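Phosphatase (Mycoplasma pneumoniae M129, PDB 1T71) is a putative iron-dependent phosphatase of the YmdB-like family that probably acts as a 2',3'-cyclic-nucleotide phosphodiesterase. Local coordinates at residues Q221-R224 and L225-G229; D269-Y272 and L273-D276. One frame throughout, in Å; residues are numbered along the deposited sequence.

Contact 1: residues Q221-R224 and L225-G229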
loop_
_atom_site.group_PDB
_atom_site.type_symbol
_atom_site.label_atom_id
_atom_site.label_comp_id
_atom_site.label_asym_id
_atom_site.label_seq_id
_atom_site.Cartn_x
_atom_site.Cartn_y
_atom_site.Cartn_z
ATOM N N GLN A 221 0.496 24.770 1.104
ATOM C CA GLN A 221 -0.054 24.682 -0.248
ATOM C C GLN A 221 -1.458 24.099 -0.217
ATOM O O GLN A 221 -2.327 24.513 -0.978
ATOM C CB GLN A 221 0.829 23.807 -1.145
ATOM C CG GLN A 221 2.230 24.344 -1.403
ATOM C CD GLN A 221 3.031 24.556 -0.133
ATOM O OE1 GLN A 221 2.902 25.583 0.531
ATOM N NE2 GLN A 221 3.858 23.579 0.215
ATOM N N SER A 222 -1.672 23.133 0.668
ATOM C CA SER A 222 -2.966 22.479 0.797
ATOM C C SER A 222 -4.071 23.451 1.218
ATOM O O SER A 222 -5.125 23.510 0.579
ATOM C CB SER A 222 -2.863 21.323 1.798
ATOM O OG SER A 222 -4.104 20.654 1.941
ATOM N N ILE A 223 -3.844 24.208 2.289
ATOM C CA ILE A 223 -4.847 25.166 2.748
ATOM C C ILE A 223 -5.158 26.188 1.649
ATOM O O ILE A 223 -6.316 26.552 1.437
ATOM C CB ILE A 223 -4.387 25.921 4.024
ATOM C CG1 ILE A 223 -4.631 25.068 5.276
ATOM C CG2 ILE A 223 -5.175 27.217 4.174
ATOM C CD1 ILE A 223 -3.821 23.816 5.361
ATOM N N ARG A 224 -4.122 26.650 0.956
ATOM C CA ARG A 224 -4.294 27.617 -0.125
ATOM C C ARG A 224 -5.179 27.040 -1.224
ATOM O O ARG A 224 -6.047 27.726 -1.768
ATOM C CB ARG A 224 -2.936 27.995 -0.712
ATOM C CG ARG A 224 -2.226 29.091 0.046
ATOM C CD ARG A 224 -3.000 30.396 -0.067
ATOM N NE ARG A 224 -2.304 31.502 0.583
ATOM C CZ ARG A 224 -2.769 32.745 0.649
ATOM N NH1 ARG A 224 -3.939 33.048 0.101
ATOM N NH2 ARG A 224 -2.067 33.683 1.273
ATOM N N LEU A 225 -4.951 25.773 -1.548
ATOM C CA LEU A 225 -5.735 25.109 -2.574
ATOM C C LEU A 225 -7.217 25.166 -2.212
ATOM O O LEU A 225 -8.045 25.589 -3.022
ATOM C CB LEU A 225 -5.301 23.648 -2.712
ATOM C CG LEU A 225 -6.073 22.846 -3.762
ATOM C CD1 LEU A 225 -5.739 23.374 -5.151
ATOM C CD2 LEU A 225 -5.721 21.375 -3.647
ATOM N N PHE A 226 -7.543 24.754 -0.989
ATOM C CA PHE A 226 -8.926 24.740 -0.525
ATOM C C PHE A 226 -9.528 26.107 -0.186
ATOM O O PHE A 226 -10.729 26.204 0.060
ATOM C CB PHE A 226 -9.059 23.809 0.683
ATOM C CG PHE A 226 -8.868 22.357 0.353
ATOM C CD1 PHE A 226 -9.798 21.680 -0.426
ATOM C CD2 PHE A 226 -7.755 21.666 0.816
ATOM C CE1 PHE A 226 -9.625 20.333 -0.739
ATOM C CE2 PHE A 226 -7.573 20.318 0.507
ATOM C CZ PHE A 226 -8.512 19.651 -0.273
ATOM N N CYS A 227 -8.702 27.153 -0.169
ATOM C CA CYS A 227 -9.178 28.506 0.131
ATOM C C CYS A 227 -9.188 29.387 -1.108
ATOM O O CYS A 227 -10.220 29.569 -1.746
ATOM C CB CYS A 227 -8.300 29.171 1.190
ATOM S SG CYS A 227 -8.709 28.693 2.859
ATOM N N ALA A 228 -8.024 29.941 -1.427
ATOM C CA ALA A 228 -7.862 30.810 -2.581
ATOM C C ALA A 228 -8.043 30.035 -3.884
ATOM O O ALA A 228 -8.612 30.550 -4.847
ATOM C CB ALA A 228 -6.479 31.458 -2.544
ATOM N N GLY A 229 -7.555 28.798 -3.909
ATOM C CA GLY A 229 -7.663 27.979 -5.104
ATOM C C GLY A 229 -6.361 27.904 -5.881
ATOM O O GLY A 229 -6.311 27.328 -6.971
#
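Leu225 N and Phe226 N each reach back four residues along helix 219-226, to Gln221 O (3.0 Å) and Ser222 O (3.1 Å), while Arg224 O accepts from two donors as the chain turns into the following loop. The first of these, Cys227 N, stands above the Arg224 carbonyl plane rather than on a lone pair. Gly229 N approaches Arg224 O much more directly, at 2.8 Å with a nearly straight N-H...O angle of 171°, although Gly229 itself is poorly ordered. This bond spans five residues, so the turn is wider than one of a regular alpha-helix, and the positive phi of Gly229 (103°) carries the backbone onward in a conformation easily reached without a side chain. The setting is a short surface helix inserted between strands 206-207 and 241-249 of a calcineurin-like metallophosphoesterase fold.

On one flank Ser222 meets Phe226. The serine OG lies in the plane of the ring at its edge, 3.8 Å from Phe226 CE2, while Ser222 O sits obliquely to the same ring, 3.2 Å from Phe226 CD2. Phe226 keeps CG beside its own backbone N (chi1 -68°), which swings the ring back along the helix toward the serine. Ser222 also touches Val214 in the loop before the helix. A second pair, Ile223 and Cys227, is apolar: the CG2 branch of the isoleucine comes 4.0 Å from Cys227 SG. Around from these, Arg224 runs out past Ala228, whose methyl CB sits at the edge of the guanidinium, near its plane, 4.0 Å from Arg224 NH1. The same arginine reaches Ser230 and Glu232 in the loop beyond. Leu225 leaves CB against Ser222 O and directs the rest of its side chain away.

Contact 2: residues D269-Y272 and L273-D276; sequences DPRY and LKQD
A single water accepts from both cationic side chains, from Lys274 NZ at 3.1 Å and, more weakly, from Arg271 NH2 at 2.9 Å. It links two like charges whose nitrogens, Lys274 NZ and Arg271 NH2, approach to 4.0 Å; the shared acceptor probably eases their repulsion. The ammonium stands over one face of the guanidinium, offset toward its rim, brought round by a bend in the lysine chain at chi3 (-80°). Gln275 comes instead to the guanidinium edge, near its plane, with OE1 3.7 Å from Arg271 NH1 and the amide turned 31° from the guanidinium. Beneath these side chains lie consecutive turns in the loop after strand 259-267, an edge strand of its sheet. An Asx turn opens the series, Asp269 OD1 accepting from Arg271 N at 2.8 Å, while OD2 of the same carboxylate is bonded to Gly240 N. Leu273 N then bonds to Pro270 O (2.9 Å), and a type I beta turn from Tyr272 to Gln275 is closed by Gln275 N on Tyr272 O (3.0 Å). With CG anti to the backbone N (chi1 164°), the Tyr272 ring lies obliquely to Leu273 N, which is 3.7 Å from Tyr272 CG.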
loop_
_atom_site.group_PDB
_atom_site.type_symbol
_atom_site.label_atom_id
_atom_site.label_comp_id
_atom_site.label_asym_id
_atom_site.label_seq_id
_atom_site.Cartn_x
_atom_site.Cartn_y
_atom_site.Cartn_z
ATOM N N ASP A 269 6.157 15.986 16.152
ATOM C CA ASP A 269 7.271 16.897 15.936
ATOM C C ASP A 269 6.962 18.238 16.591
ATOM O O ASP A 269 5.931 18.844 16.317
ATOM C CB ASP A 269 7.461 17.087 14.430
ATOM C CG ASP A 269 8.761 17.772 14.079
ATOM O OD1 ASP A 269 9.094 18.809 14.692
ATOM O OD2 ASP A 269 9.445 17.269 13.159
ATOM N N PRO A 270 7.850 18.718 17.475
ATOM C CA PRO A 270 7.638 20.001 18.153
ATOM C C PRO A 270 7.485 21.171 17.186
ATOM O O PRO A 270 6.798 22.151 17.479
ATOM C CB PRO A 270 8.879 20.135 19.040
ATOM C CG PRO A 270 9.923 19.344 18.284
ATOM C CD PRO A 270 9.139 18.123 17.871
ATOM N N ARG A 271 8.109 21.057 16.021
ATOM C CA ARG A 271 8.048 22.122 15.032
ATOM C C ARG A 271 6.627 22.435 14.533
ATOM O O ARG A 271 6.395 23.481 13.930
ATOM C CB ARG A 271 8.991 21.789 13.866
ATOM C CG ARG A 271 8.342 21.168 12.646
ATOM C CD ARG A 271 8.282 22.198 11.528
ATOM N NE ARG A 271 9.597 22.793 11.290
ATOM C CZ ARG A 271 9.809 23.865 10.534
ATOM N NH1 ARG A 271 8.790 24.471 9.937
ATOM N NH2 ARG A 271 11.041 24.332 10.377
ATOM N N TYR A 272 5.678 21.539 14.787
ATOM C CA TYR A 272 4.293 21.778 14.376
ATOM C C TYR A 272 3.674 22.815 15.320
ATOM O O TYR A 272 2.794 23.589 14.933
ATOM C CB TYR A 272 3.477 20.473 14.435
ATOM C CG TYR A 272 1.977 20.695 14.394
ATOM C CD1 TYR A 272 1.350 21.157 13.237
ATOM C CD2 TYR A 272 1.192 20.494 15.530
ATOM C CE1 TYR A 272 -0.030 21.417 13.213
ATOM C CE2 TYR A 272 -0.182 20.751 15.516
ATOM C CZ TYR A 272 -0.784 21.213 14.355
ATOM O OH TYR A 272 -2.136 21.475 14.344
ATOM N N LEU A 273 4.154 22.827 16.561
ATOM C CA LEU A 273 3.650 23.746 17.580
ATOM C C LEU A 273 3.886 25.217 17.259
ATOM O O LEU A 273 3.176 26.082 17.762
ATOM C CB LEU A 273 4.280 23.419 18.935
ATOM C CG LEU A 273 3.986 22.034 19.509
ATOM C CD1 LEU A 273 4.692 21.882 20.854
ATOM C CD2 LEU A 273 2.483 21.847 19.660
ATOM N N LYS A 274 4.876 25.496 16.419
ATOM C CA LYS A 274 5.204 26.869 16.045
ATOM C C LYS A 274 4.383 27.342 14.846
ATOM O O LYS A 274 4.422 28.519 14.482
ATOM C CB LYS A 274 6.697 26.976 15.711
ATOM C CG LYS A 274 7.086 26.158 14.498
ATOM C CD LYS A 274 8.591 25.976 14.345
ATOM C CE LYS A 274 9.268 27.182 13.732
ATOM N NZ LYS A 274 10.700 26.884 13.438
ATOM N N GLN A 275 3.642 26.425 14.230
ATOM C CA GLN A 275 2.833 26.765 13.062
ATOM C C GLN A 275 1.510 27.472 13.357
ATOM O O GLN A 275 0.845 27.184 14.353
ATOM C CB GLN A 275 2.550 25.508 12.248
ATOM C CG GLN A 275 3.149 25.561 10.875
ATOM C CD GLN A 275 4.646 25.382 10.865
ATOM O OE1 GLN A 275 5.311 25.754 9.906
ATOM N NE2 GLN A 275 5.184 24.796 11.925
ATOM N N ASP A 276 1.127 28.385 12.469
ATOM C CA ASP A 276 -0.122 29.131 12.609
ATOM C C ASP A 276 -0.858 29.205 11.264
ATOM O O ASP A 276 -1.046 30.285 10.701
ATOM C CB ASP A 276 0.169 30.542 13.139
ATOM C CG ASP A 276 0.900 31.419 12.126
ATOM O OD1 ASP A 276 1.806 30.912 11.427
ATOM O OD2 ASP A 276 0.571 32.624 12.038
HETATM O O HOH W 1 10.332 27.168 10.416
#

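Contacts 1 and 2 lie on the same side of the chain's centre, 20 Å apart between their own centres; their nearest atoms stay about 8 Å apart and do not touch. Strands 241-249 and 259-267 separate them in sequence. An edge-to-face stack with Phe211 places Tyr272 of contact 2 against the loop that leads from strand 206-207 into the helix of contact 1. Both are surface features. Contact 1 does not reach the iron site: the side chain of Ser222 is about 11 Å from that of His185, which binds one of the irons. Residues 269-276 lie away from the metal ligands.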